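Local coordinates for protein glutaconate CoA-transferase subunit A (PDB 1POI) that catalyses the transfer of coenzyme A from acetyl-CoA to (R)-2-hydroxyglutarate and related acids such as glutaconate, a step of glutamate degradation by the hydroxyglutarate pathway, at residues A[255-258]-A[259-263]; A[276-280]-A[281-285]; A[69-72]-A[73-76]; A[35-38]-A[39-43]; A[87-91]-A[92-96]. All coordinates share one frame; numbering follows the deposited sequence.

Contact 1: A[255-258]-A[259-263]; sequences YDNP and FLKVY
Asp-256 sits at the N-cap of helix 257-266, and its carboxylate reaches forward to the backbone N-H of Phe-259 in the first turn. This capping bond runs from Phe-259 N to Asp-256 OD1 over 3.1 Å; the donor comes from the anti side of the oxygen, 35° out of the carboxylate plane. With Asp-256 CG anti to its backbone nitrogen (chi1 -169°), the carboxylate swings beside the start of the helix, where Asp-256 OD1 also lies 3.1 Å from Phe-259 CB.

Among the charged groups, the same OD1 forms a salt bridge with Arg-298, while OD2 bonds to His-245, so the buried carboxylate is held at both oxygens. Replacing this aspartate by an alanine removes both oxygens and would probably leave the Phe-259 N-H uncapped and Arg-298 and His-245 without their common acidic partner.

The backbone bonds follow the usual i to i+4 pattern. Leu-260 N meets Asp-256 O at 3.0 Å, nearly straight at 169°, and Val-262 N bonds to Pro-258 O at 3.0 Å.

Apolar packing across this first turn is slight: Leu-260 CD1 lies 4.4 Å from Tyr-255 CB. The Tyr-255 OH bonds to an acidic side chain of another protein chain. The ring of Phe-259 stands edge-to-face with both His-245 and Trp-280.

Asn-257 OD1 has a weak bond to a basic side chain of that other chain; from its own helix, Lys-261 bends at chi2 and chi4 to place NZ in a weak hydrogen bond 3.4 Å from Asn-257 OD1.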
# COMPACT_ATOMS: atom_id res chain seq x y z
N TYR A 255 2.53 -3.15 -24.22
CA TYR A 255 2.33 -2.74 -25.60
C TYR A 255 1.61 -3.81 -26.39
O TYR A 255 1.71 -4.99 -26.08
CB TYR A 255 3.62 -2.31 -26.32
CG TYR A 255 4.91 -3.05 -26.02
CD1 TYR A 255 4.96 -4.43 -25.88
CD2 TYR A 255 6.09 -2.34 -25.85
CE1 TYR A 255 6.16 -5.09 -25.57
CE2 TYR A 255 7.29 -2.98 -25.54
CZ TYR A 255 7.32 -4.35 -25.40
OH TYR A 255 8.52 -4.95 -25.07
N ASP A 256 0.88 -3.38 -27.40
CA ASP A 256 0.12 -4.27 -28.25
C ASP A 256 0.99 -4.55 -29.46
O ASP A 256 0.86 -3.90 -30.48
CB ASP A 256 -1.16 -3.57 -28.69
CG ASP A 256 -2.12 -4.49 -29.35
OD1 ASP A 256 -1.68 -5.23 -30.25
OD2 ASP A 256 -3.32 -4.47 -29.00
N ASN A 257 1.87 -5.54 -29.34
CA ASN A 257 2.79 -5.92 -30.40
C ASN A 257 2.22 -6.30 -31.76
O ASN A 257 2.88 -6.08 -32.79
CB ASN A 257 3.71 -7.02 -29.94
CG ASN A 257 5.14 -6.64 -30.12
OD1 ASN A 257 5.81 -7.21 -30.98
ND2 ASN A 257 5.64 -5.74 -29.28
N PRO A 258 1.09 -7.03 -31.79
CA PRO A 258 0.53 -7.38 -33.10
C PRO A 258 0.19 -6.05 -33.82
O PRO A 258 0.64 -5.80 -34.95
CB PRO A 258 -0.74 -8.15 -32.73
CG PRO A 258 -0.33 -8.85 -31.48
CD PRO A 258 0.42 -7.79 -30.71
N PHE A 259 -0.55 -5.19 -33.12
CA PHE A 259 -0.94 -3.88 -33.64
C PHE A 259 0.28 -3.08 -34.14
O PHE A 259 0.31 -2.65 -35.28
CB PHE A 259 -1.67 -3.10 -32.57
CG PHE A 259 -2.37 -1.90 -33.08
CD1 PHE A 259 -1.65 -0.80 -33.55
CD2 PHE A 259 -3.76 -1.84 -33.08
CE1 PHE A 259 -2.31 0.34 -34.01
CE2 PHE A 259 -4.44 -0.70 -33.54
CZ PHE A 259 -3.71 0.39 -34.00
N LEU A 260 1.30 -2.93 -33.30
CA LEU A 260 2.47 -2.19 -33.73
C LEU A 260 3.10 -2.82 -34.94
O LEU A 260 3.84 -2.15 -35.66
CB LEU A 260 3.53 -2.10 -32.63
CG LEU A 260 3.32 -1.32 -31.33
CD1 LEU A 260 4.57 -1.50 -30.50
CD2 LEU A 260 3.04 0.14 -31.56
N LYS A 261 2.89 -4.11 -35.15
CA LYS A 261 3.48 -4.79 -36.31
C LYS A 261 2.69 -4.45 -37.57
O LYS A 261 3.27 -4.33 -38.65
CB LYS A 261 3.54 -6.30 -36.11
CG LYS A 261 4.55 -6.76 -35.08
CD LYS A 261 5.11 -8.12 -35.46
CE LYS A 261 5.69 -8.85 -34.25
NZ LYS A 261 4.64 -9.36 -33.31
N VAL A 262 1.38 -4.31 -37.42
CA VAL A 262 0.50 -3.95 -38.53
C VAL A 262 0.99 -2.61 -39.02
O VAL A 262 1.40 -2.47 -40.18
CB VAL A 262 -0.94 -3.79 -38.07
CG1 VAL A 262 -1.79 -3.31 -39.20
CG2 VAL A 262 -1.47 -5.09 -37.53
N TYR A 263 1.03 -1.64 -38.10
CA TYR A 263 1.49 -0.29 -38.41
C TYR A 263 2.88 -0.31 -39.06
O TYR A 263 3.12 0.44 -40.01
CB TYR A 263 1.49 0.58 -37.14
CG TYR A 263 1.81 2.04 -37.42
CD1 TYR A 263 0.81 2.93 -37.78
CD2 TYR A 263 3.13 2.50 -37.40
CE1 TYR A 263 1.12 4.24 -38.15
CE2 TYR A 263 3.45 3.80 -37.76
CZ TYR A 263 2.44 4.67 -38.14
OH TYR A 263 2.75 5.95 -38.50

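Contact 2: A[276-280]-A[281-285]; sequences FCKEW and VFDLK
Cys-277 and Phe-282 meet because the phenylalanine has CG opposite its own carbonyl carbon (chi1 -52°), which lays the ring back along the preceding turn. Phe-282 CE2 then comes to 3.6 Å from Cys-277 CB. Lys-278 CA lies in the plane of the same ring, at its edge, so the aromatic group is set against the helix backbone. Lys-278 has CG anti to the backbone N and an extended chain beyond it (chi1 -180°); its methylene carbons run past Asp-283, whose exact placing is doubtful because its CB crowds Lys-278 O in the model. The opposite charges of the two side chains are not in contact.

The backbone explains why partners five residues apart can pair here: the helix widens into a pi-type turn near its end. Cys-277 O takes two N-H groups, Val-281 N at 2.8 Å and Phe-282 N at 3.1 Å, arriving from opposite faces of the carbonyl plane. One acceptor thus serves both the ordinary i+4 bond and the wider i+5 bond. Val-281 CG2 packs more loosely, 4.4 Å from Cys-277 CB.

This is the last part of helix 270-282. Val-281 rests on Met-59 of helix 55-62 and on Phe-36 and Leu-39 of helix 32-40, while Phe-276 and Trp-280 pack against Phe-259 of helix 257-266. Lys-293 of helix 287-294 forms a salt bridge with Glu-279 and a cation-pi contact with the Trp-280 ring.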
# COMPACT_ATOMS: atom_id res chain seq x y z
N PHE A 276 -4.87 2.78 -43.79
CA PHE A 276 -4.84 2.47 -42.37
C PHE A 276 -5.48 3.60 -41.59
O PHE A 276 -6.36 3.36 -40.75
CB PHE A 276 -3.40 2.30 -41.90
CG PHE A 276 -3.25 2.31 -40.40
CD1 PHE A 276 -3.10 3.51 -39.71
CD2 PHE A 276 -3.31 1.11 -39.68
CE1 PHE A 276 -3.00 3.53 -38.33
CE2 PHE A 276 -3.21 1.10 -38.30
CZ PHE A 276 -3.06 2.31 -37.61
N CYS A 277 -5.02 4.82 -41.84
CA CYS A 277 -5.58 5.97 -41.13
C CYS A 277 -7.06 6.15 -41.35
O CYS A 277 -7.77 6.50 -40.41
CB CYS A 277 -4.85 7.27 -41.47
SG CYS A 277 -3.17 7.37 -40.86
N LYS A 278 -7.54 5.95 -42.58
CA LYS A 278 -8.97 6.11 -42.81
C LYS A 278 -9.82 5.18 -41.93
O LYS A 278 -10.87 5.58 -41.42
CB LYS A 278 -9.34 5.91 -44.28
CG LYS A 278 -10.83 6.11 -44.48
CD LYS A 278 -11.30 6.05 -45.91
CE LYS A 278 -12.80 6.28 -45.93
NZ LYS A 278 -13.33 6.61 -47.28
N GLU A 279 -9.34 3.96 -41.72
CA GLU A 279 -10.03 2.96 -40.90
C GLU A 279 -9.95 3.19 -39.40
O GLU A 279 -10.97 3.19 -38.71
CB GLU A 279 -9.47 1.58 -41.22
CG GLU A 279 -10.02 0.47 -40.35
CD GLU A 279 -9.30 -0.84 -40.59
OE1 GLU A 279 -8.23 -0.82 -41.24
OE2 GLU A 279 -9.80 -1.89 -40.13
N TRP A 280 -8.73 3.36 -38.90
CA TRP A 280 -8.50 3.55 -37.46
C TRP A 280 -8.71 4.97 -36.90
O TRP A 280 -9.16 5.13 -35.75
CB TRP A 280 -7.11 3.04 -37.08
CG TRP A 280 -7.01 1.55 -37.20
CD1 TRP A 280 -6.51 0.84 -38.25
CD2 TRP A 280 -7.54 0.59 -36.28
NE1 TRP A 280 -6.72 -0.50 -38.06
CE2 TRP A 280 -7.35 -0.69 -36.86
CE3 TRP A 280 -8.17 0.68 -35.03
CZ2 TRP A 280 -7.76 -1.85 -36.24
CZ3 TRP A 280 -8.58 -0.50 -34.41
CH2 TRP A 280 -8.37 -1.74 -35.02
N VAL A 281 -8.42 5.99 -37.71
CA VAL A 281 -8.57 7.37 -37.29
C VAL A 281 -9.81 8.09 -37.81
O VAL A 281 -10.81 8.28 -37.08
CB VAL A 281 -7.34 8.19 -37.72
CG1 VAL A 281 -7.43 9.59 -37.14
CG2 VAL A 281 -6.07 7.50 -37.26
N PHE A 282 -9.78 8.43 -39.09
CA PHE A 282 -10.85 9.20 -39.71
C PHE A 282 -12.23 8.60 -39.71
O PHE A 282 -13.22 9.32 -39.56
CB PHE A 282 -10.41 9.63 -41.10
CG PHE A 282 -9.07 10.32 -41.10
CD1 PHE A 282 -8.90 11.55 -40.44
CD2 PHE A 282 -7.96 9.73 -41.72
CE1 PHE A 282 -7.66 12.16 -40.39
CE2 PHE A 282 -6.69 10.35 -41.67
CZ PHE A 282 -6.54 11.57 -41.01
N ASP A 283 -12.32 7.28 -39.82
CA ASP A 283 -13.62 6.63 -39.82
C ASP A 283 -14.28 6.47 -38.46
O ASP A 283 -15.49 6.25 -38.40
CB ASP A 283 -13.56 5.28 -40.54
CG ASP A 283 -13.77 5.41 -42.05
OD1 ASP A 283 -14.47 6.35 -42.51
OD2 ASP A 283 -13.22 4.56 -42.78
N LEU A 284 -13.52 6.61 -37.37
CA LEU A 284 -14.10 6.44 -36.03
C LEU A 284 -14.50 7.75 -35.37
O LEU A 284 -13.71 8.68 -35.31
CB LEU A 284 -13.13 5.67 -35.14
CG LEU A 284 -12.53 4.42 -35.80
CD1 LEU A 284 -11.57 3.73 -34.86
CD2 LEU A 284 -13.64 3.48 -36.18
N LYS A 285 -15.73 7.81 -34.86
CA LYS A 285 -16.30 9.00 -34.21
C LYS A 285 -15.62 9.45 -32.92
O LYS A 285 -15.62 10.63 -32.60
CB LYS A 285 -17.78 8.78 -33.91
CG LYS A 285 -18.47 9.99 -33.31
CD LYS A 285 -19.84 9.66 -32.74
CE LYS A 285 -20.46 10.88 -32.04
NZ LYS A 285 -21.74 10.59 -31.31

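Contact 3: A[69-72]-A[73-76]; sequences YINC and YTAN
Tyr-69 and Thr-74 point at each other from opposite directions across a kink in the chain, and their hydroxyls meet. Tyr-69 OH and Thr-74 OG1 are hydrogen-bonded at 2.8 Å, with OG1 at the edge of the phenol ring and in its plane. Thr-74 carries OG1 beside its backbone N (chi1 -36°) and CG2 anti to that nitrogen, which presents the hydroxyl to the tyrosine and brings the methyl along as well, Thr-74 CG2 lying 3.5 Å from Tyr-69 OH.

Asn-71 comes in at a slant to Thr-74. Asn-71 OD1 lies 2.6 Å from Thr-74 OG1, though the directions do not suit a hydrogen bond. With the tyrosine hydroxyl, these groups form a compact buried polar cluster. The other end of the amide, ND2, bonds to Asp-99 and to the backbone of another protein chain, which fixes its rotation.

Tyr-73 turns the opposite way from Thr-74, and its hydroxyl bonds to Ser-77.

The bend lies where strand 66-71 leaves the parallel sheet, between neighbours 46-49 and 96-99, and passes into the short, weakly bonded strand 73-74, alongside 52-53. Phe-86 of helix 84-92 touches Asn-71 and Thr-74, while helix 102-114 touches Cys-72.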
# COMPACT_ATOMS: atom_id res chain seq x y z
N TYR A 69 9.98 20.11 -37.60
CA TYR A 69 10.09 19.05 -36.60
C TYR A 69 11.51 19.06 -36.04
O TYR A 69 12.48 19.04 -36.81
CB TYR A 69 9.79 17.73 -37.30
CG TYR A 69 9.93 16.48 -36.47
CD1 TYR A 69 9.12 16.26 -35.34
CD2 TYR A 69 10.86 15.51 -36.83
CE1 TYR A 69 9.24 15.08 -34.60
CE2 TYR A 69 10.98 14.34 -36.11
CZ TYR A 69 10.18 14.12 -35.00
OH TYR A 69 10.32 12.94 -34.32
N ILE A 70 11.62 19.18 -34.71
CA ILE A 70 12.92 19.22 -34.03
C ILE A 70 13.18 17.77 -33.61
O ILE A 70 12.50 17.23 -32.74
CB ILE A 70 12.94 20.23 -32.80
CG1 ILE A 70 12.25 21.57 -33.16
CG2 ILE A 70 14.38 20.53 -32.37
CD1 ILE A 70 12.79 22.27 -34.40
N ASN A 71 14.24 17.20 -34.15
CA ASN A 71 14.50 15.79 -33.96
C ASN A 71 15.77 15.28 -33.28
O ASN A 71 16.89 15.81 -33.50
CB ASN A 71 14.40 15.13 -35.33
CG ASN A 71 14.39 13.64 -35.26
OD1 ASN A 71 13.38 13.04 -34.89
ND2 ASN A 71 15.52 13.02 -35.60
N CYS A 72 15.59 14.19 -32.53
CA CYS A 72 16.69 13.50 -31.85
C CYS A 72 16.64 11.99 -32.13
O CYS A 72 17.68 11.38 -32.36
CB CYS A 72 16.70 13.77 -30.34
SG CYS A 72 15.27 13.19 -29.39
N TYR A 73 15.42 11.44 -32.23
CA TYR A 73 15.21 10.01 -32.48
C TYR A 73 13.73 9.74 -32.79
O TYR A 73 12.84 10.20 -32.06
CB TYR A 73 15.65 9.23 -31.22
CG TYR A 73 15.32 7.75 -31.21
CD1 TYR A 73 14.08 7.30 -30.75
CD2 TYR A 73 16.22 6.82 -31.71
CE1 TYR A 73 13.74 5.95 -30.79
CE2 TYR A 73 15.90 5.47 -31.76
CZ TYR A 73 14.66 5.04 -31.30
OH TYR A 73 14.33 3.70 -31.39
N THR A 74 13.47 8.98 -33.86
CA THR A 74 12.09 8.62 -34.24
C THR A 74 11.95 7.17 -34.70
O THR A 74 12.27 6.85 -35.84
CB THR A 74 11.53 9.54 -35.36
OG1 THR A 74 12.02 10.87 -35.17
CG2 THR A 74 10.02 9.58 -35.30
N ALA A 75 11.40 6.32 -33.85
CA ALA A 75 11.23 4.90 -34.15
C ALA A 75 10.27 4.25 -33.19
O ALA A 75 10.28 4.56 -32.02
CB ALA A 75 12.55 4.18 -34.05
N ASN A 76 9.44 3.35 -33.69
CA ASN A 76 8.53 2.63 -32.81
C ASN A 76 9.45 1.49 -32.31
O ASN A 76 9.31 0.33 -32.71
CB ASN A 76 7.33 2.13 -33.60
CG ASN A 76 6.02 2.74 -33.11
OD1 ASN A 76 5.93 3.26 -32.00
ND2 ASN A 76 5.01 2.69 -33.95

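Contact 4: A[35-38]-A[39-43]; sequences VFEI and LRQGI
Val-35 leads into the last turns of helix 32-40, its carbonyl receiving a long, weak bond from Leu-39 N. Phe-36 follows with a firmer one: Arg-40 N meets Phe-36 O at 2.9 Å, in the carbonyl plane. The Arg-40 guanidinium folds back over that carbonyl, Arg-40 NH2 lying 3.6 Å from Phe-36 CB and the guanidinium plane nearly perpendicular (88°) to the phenyl ring.

Glu-37 carries most of the polar side-chain contact. With CG anti to the backbone N and a bend at chi2 (80°), its carboxylate curls between Arg-40 and Gln-41. Glu-37 OE1 makes a salt bridge with Arg-40 NH1 at 2.7 Å, weak as a hydrogen bond because the N-H points poorly. Glu-37 OE2 uses its anti lone pair for Gln-41 NE2 at 3.1 Å and pairs with Lys-7 of helix 6-13. With an alanine in this place the carboxylate is gone, and Arg-40 NH1 and Lys-7 would probably be left without their shared acidic mate. Arg-40 NE bonds separately to Val-281 O of helix 270-282.

Ile-38 CG2 lies 3.9 Å from Ile-43 CG2. The Ile-38 carbonyl takes Gln-41 N and, weakly, Ile-43 N, as the chain leaves through a Schellman motif with positive phi at Gly-42.

Two basic residues and an amide thus share one buried carboxylate, which probably favours its ionised form.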
# COMPACT_ATOMS: atom_id res chain seq x y z
N VAL A 35 -3.59 12.10 -30.06
CA VAL A 35 -2.99 12.26 -31.37
C VAL A 35 -4.01 11.89 -32.45
O VAL A 35 -3.94 12.37 -33.58
CB VAL A 35 -1.70 11.45 -31.50
CG1 VAL A 35 -1.30 11.28 -32.97
CG2 VAL A 35 -0.61 12.16 -30.76
N PHE A 36 -4.99 11.09 -32.09
CA PHE A 36 -5.99 10.73 -33.06
C PHE A 36 -6.92 11.89 -33.34
O PHE A 36 -7.22 12.15 -34.49
CB PHE A 36 -6.80 9.50 -32.60
CG PHE A 36 -6.24 8.21 -33.10
CD1 PHE A 36 -4.89 8.10 -33.43
CD2 PHE A 36 -7.07 7.10 -33.28
CE1 PHE A 36 -4.36 6.91 -33.94
CE2 PHE A 36 -6.54 5.90 -33.79
CZ PHE A 36 -5.19 5.81 -34.12
N GLU A 37 -7.34 12.59 -32.30
CA GLU A 37 -8.25 13.73 -32.44
C GLU A 37 -7.56 14.92 -33.14
O GLU A 37 -8.18 15.64 -33.93
CB GLU A 37 -8.79 14.14 -31.08
CG GLU A 37 -9.97 15.07 -31.17
CD GLU A 37 -11.30 14.38 -31.48
OE1 GLU A 37 -11.37 13.12 -31.44
OE2 GLU A 37 -12.30 15.10 -31.71
N ILE A 38 -6.28 15.12 -32.88
CA ILE A 38 -5.55 16.18 -33.55
C ILE A 38 -5.72 15.93 -35.05
O ILE A 38 -6.25 16.78 -35.77
CB ILE A 38 -4.06 16.16 -33.13
CG1 ILE A 38 -3.90 16.84 -31.76
CG2 ILE A 38 -3.20 16.82 -34.17
CD1 ILE A 38 -2.48 16.71 -31.15
N LEU A 39 -5.37 14.74 -35.50
CA LEU A 39 -5.52 14.39 -36.93
C LEU A 39 -6.96 14.53 -37.42
O LEU A 39 -7.25 15.22 -38.40
CB LEU A 39 -5.08 12.95 -37.18
CG LEU A 39 -3.59 12.71 -37.22
CD1 LEU A 39 -3.34 11.26 -37.55
CD2 LEU A 39 -2.98 13.59 -38.27
N ARG A 40 -7.85 13.87 -36.70
CA ARG A 40 -9.27 13.87 -37.00
C ARG A 40 -9.83 15.29 -37.10
O ARG A 40 -10.85 15.51 -37.74
CB ARG A 40 -10.02 13.07 -35.92
CG ARG A 40 -11.41 12.58 -36.28
CD ARG A 40 -12.03 11.76 -35.15
NE ARG A 40 -11.29 10.52 -34.96
CZ ARG A 40 -10.94 10.03 -33.77
NH1 ARG A 40 -11.26 10.66 -32.66
NH2 ARG A 40 -10.22 8.92 -33.71
N GLN A 41 -9.16 16.26 -36.48
CA GLN A 41 -9.68 17.62 -36.52
C GLN A 41 -9.09 18.55 -37.59
O GLN A 41 -9.46 19.72 -37.68
CB GLN A 41 -9.63 18.25 -35.13
CG GLN A 41 -10.73 17.74 -34.22
CD GLN A 41 -10.89 18.60 -33.01
OE1 GLN A 41 -10.76 19.82 -33.08
NE2 GLN A 41 -11.17 17.99 -31.87
N GLY A 42 -8.23 18.02 -38.44
CA GLY A 42 -7.65 18.83 -39.47
C GLY A 42 -6.64 19.80 -38.90
O GLY A 42 -6.25 20.77 -39.57
N ILE A 43 -6.19 19.56 -37.67
CA ILE A 43 -5.20 20.44 -37.07
C ILE A 43 -3.93 20.26 -37.85
O ILE A 43 -3.60 19.13 -38.21
CB ILE A 43 -5.04 20.11 -35.61
CG1 ILE A 43 -6.21 20.74 -34.87
CG2 ILE A 43 -3.70 20.62 -35.10
CD1 ILE A 43 -6.49 20.13 -33.55

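Contact 5: A[87-91]-A[92-96]; sequences RKWFE and AGKLT
Trp-89 and Lys-94 form the close-packed half of this helix end. The lysine bends at chi3 (-64°) and lies over one face of the indole: Lys-94 CE sits 4.0 Å from the centroid of the Trp-89 five-membered ring in a CH-pi contact, and Lys-94 NZ stands 3.9 Å from the centroid of the Trp-89 six-membered ring, only 16° off the normal, a cation-pi interaction. Trp-89 CB also meets Leu-95 CB at 4.2 Å, and Leu-95 CD2 touches Phe-90 CB; the leucine also touches Val-66 and Tyr-69 of strand 66-71.

The backbone closes the helix as a Schellman motif. Ala-92 N bonds to Lys-88 O at 2.6 Å, Lys-94 N to Trp-89 O at 2.9 Å and Gly-93 N to Phe-90 O at 3.0 Å, with Gly-93 in a positive-phi conformation where any side chain would collide with the carbonyl oxygen before it.

The other side is looser and faces solvent in part. There Lys-88 NZ reaches Glu-91 OE1 at 3.2 Å and Arg-87 NE forms a long salt bridge with Glu-91 OE2, which also bonds to the backbone of another protein chain.

Trp-89 NE1 is hydrogen-bonded to Gln-270, which helps fix the indole against the lysine, and the pi face probably steadies the ammonium charge.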
# COMPACT_ATOMS: atom_id res chain seq x y z
N ARG A 87 11.05 8.94 -42.17
CA ARG A 87 12.20 8.91 -43.07
C ARG A 87 11.86 9.09 -44.54
O ARG A 87 12.73 9.44 -45.34
CB ARG A 87 13.03 7.64 -42.87
CG ARG A 87 12.36 6.34 -43.28
CD ARG A 87 13.15 5.60 -44.39
NE ARG A 87 14.49 5.17 -43.99
CZ ARG A 87 14.75 4.12 -43.20
NH1 ARG A 87 13.76 3.38 -42.70
NH2 ARG A 87 16.02 3.79 -42.94
N LYS A 88 10.60 8.87 -44.90
CA LYS A 88 10.18 9.02 -46.29
C LYS A 88 9.98 10.50 -46.61
O LYS A 88 10.55 11.03 -47.56
CB LYS A 88 8.90 8.23 -46.57
CG LYS A 88 8.62 8.01 -48.05
CD LYS A 88 9.87 7.56 -48.80
CE LYS A 88 10.51 8.70 -49.60
NZ LYS A 88 11.91 8.39 -50.04
N TRP A 89 9.17 11.16 -45.79
CA TRP A 89 8.95 12.57 -46.01
C TRP A 89 10.23 13.37 -45.92
O TRP A 89 10.45 14.28 -46.71
CB TRP A 89 7.92 13.09 -45.05
CG TRP A 89 6.56 12.74 -45.45
CD1 TRP A 89 6.11 11.50 -45.80
CD2 TRP A 89 5.45 13.62 -45.53
NE1 TRP A 89 4.77 11.56 -46.09
CE2 TRP A 89 4.34 12.85 -45.93
CE3 TRP A 89 5.28 14.99 -45.30
CZ2 TRP A 89 3.07 13.41 -46.10
CZ3 TRP A 89 4.02 15.54 -45.46
CH2 TRP A 89 2.93 14.76 -45.86
N PHE A 90 11.11 13.03 -44.98
CA PHE A 90 12.36 13.78 -44.91
C PHE A 90 13.18 13.46 -46.16
O PHE A 90 13.77 14.37 -46.76
CB PHE A 90 13.16 13.47 -43.65
CG PHE A 90 14.48 14.19 -43.60
CD1 PHE A 90 14.52 15.55 -43.31
CD2 PHE A 90 15.66 13.54 -43.89
CE1 PHE A 90 15.72 16.25 -43.32
CE2 PHE A 90 16.88 14.24 -43.90
CZ PHE A 90 16.91 15.59 -43.62
N GLU A 91 13.23 12.19 -46.55
CA GLU A 91 13.97 11.78 -47.74
C GLU A 91 13.36 12.41 -48.99
O GLU A 91 14.06 12.67 -49.97
CB GLU A 91 13.96 10.27 -47.88
CG GLU A 91 15.21 9.60 -47.35
CD GLU A 91 15.11 8.07 -47.30
OE1 GLU A 91 14.19 7.48 -47.94
OE2 GLU A 91 15.96 7.45 -46.62
N ALA A 92 12.07 12.66 -48.96
CA ALA A 92 11.41 13.27 -50.10
C ALA A 92 11.72 14.77 -50.21
O ALA A 92 11.68 15.36 -51.29
CB ALA A 92 9.91 13.04 -49.99
N GLY A 93 12.08 15.38 -49.08
CA GLY A 93 12.34 16.80 -49.05
C GLY A 93 11.02 17.50 -48.78
O GLY A 93 10.86 18.67 -49.07
N LYS A 94 10.10 16.78 -48.14
CA LYS A 94 8.78 17.29 -47.83
C LYS A 94 8.56 17.65 -46.37
O LYS A 94 7.43 17.91 -45.97
CB LYS A 94 7.73 16.25 -48.20
CG LYS A 94 7.85 15.72 -49.60
CD LYS A 94 6.48 15.31 -50.14
CE LYS A 94 5.89 14.16 -49.36
NZ LYS A 94 4.42 14.02 -49.58
N LEU A 95 9.62 17.59 -45.56
CA LEU A 95 9.52 17.91 -44.13
C LEU A 95 10.68 18.80 -43.70
O LEU A 95 11.84 18.51 -44.05
CB LEU A 95 9.55 16.61 -43.32
CG LEU A 95 9.73 16.65 -41.80
CD1 LEU A 95 8.40 17.09 -41.15
CD2 LEU A 95 10.20 15.28 -41.28
N THR A 96 10.36 19.89 -43.00
CA THR A 96 11.37 20.84 -42.48
C THR A 96 11.83 20.20 -41.17
O THR A 96 11.04 20.08 -40.22
CB THR A 96 10.76 22.24 -42.11
OG1 THR A 96 9.87 22.71 -43.12
CG2 THR A 96 11.86 23.26 -41.93

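From the N terminus, contact 4 comes first, ending helix 32-40 and turning toward strand 46-49. Contact 3 bends the chain out of strand 66-71, and contact 5 closes helix 84-92 ahead of strand 96-99; the two are tied by a probable bond of Tyr-69 N to Thr-96 O. Contact 1 opens helix 257-266 and contact 2 ends helix 270-282, with Phe-259 and Tyr-263 packing on Phe-276. All five follow in series, with none nested or crossed. The C-terminal helices return to the N-terminal part: Val-281 of contact 2 reaches Arg-40 of contact 4, and Tyr-263 and Leu-260 of contact 1 touch Asn-76 of contact 3.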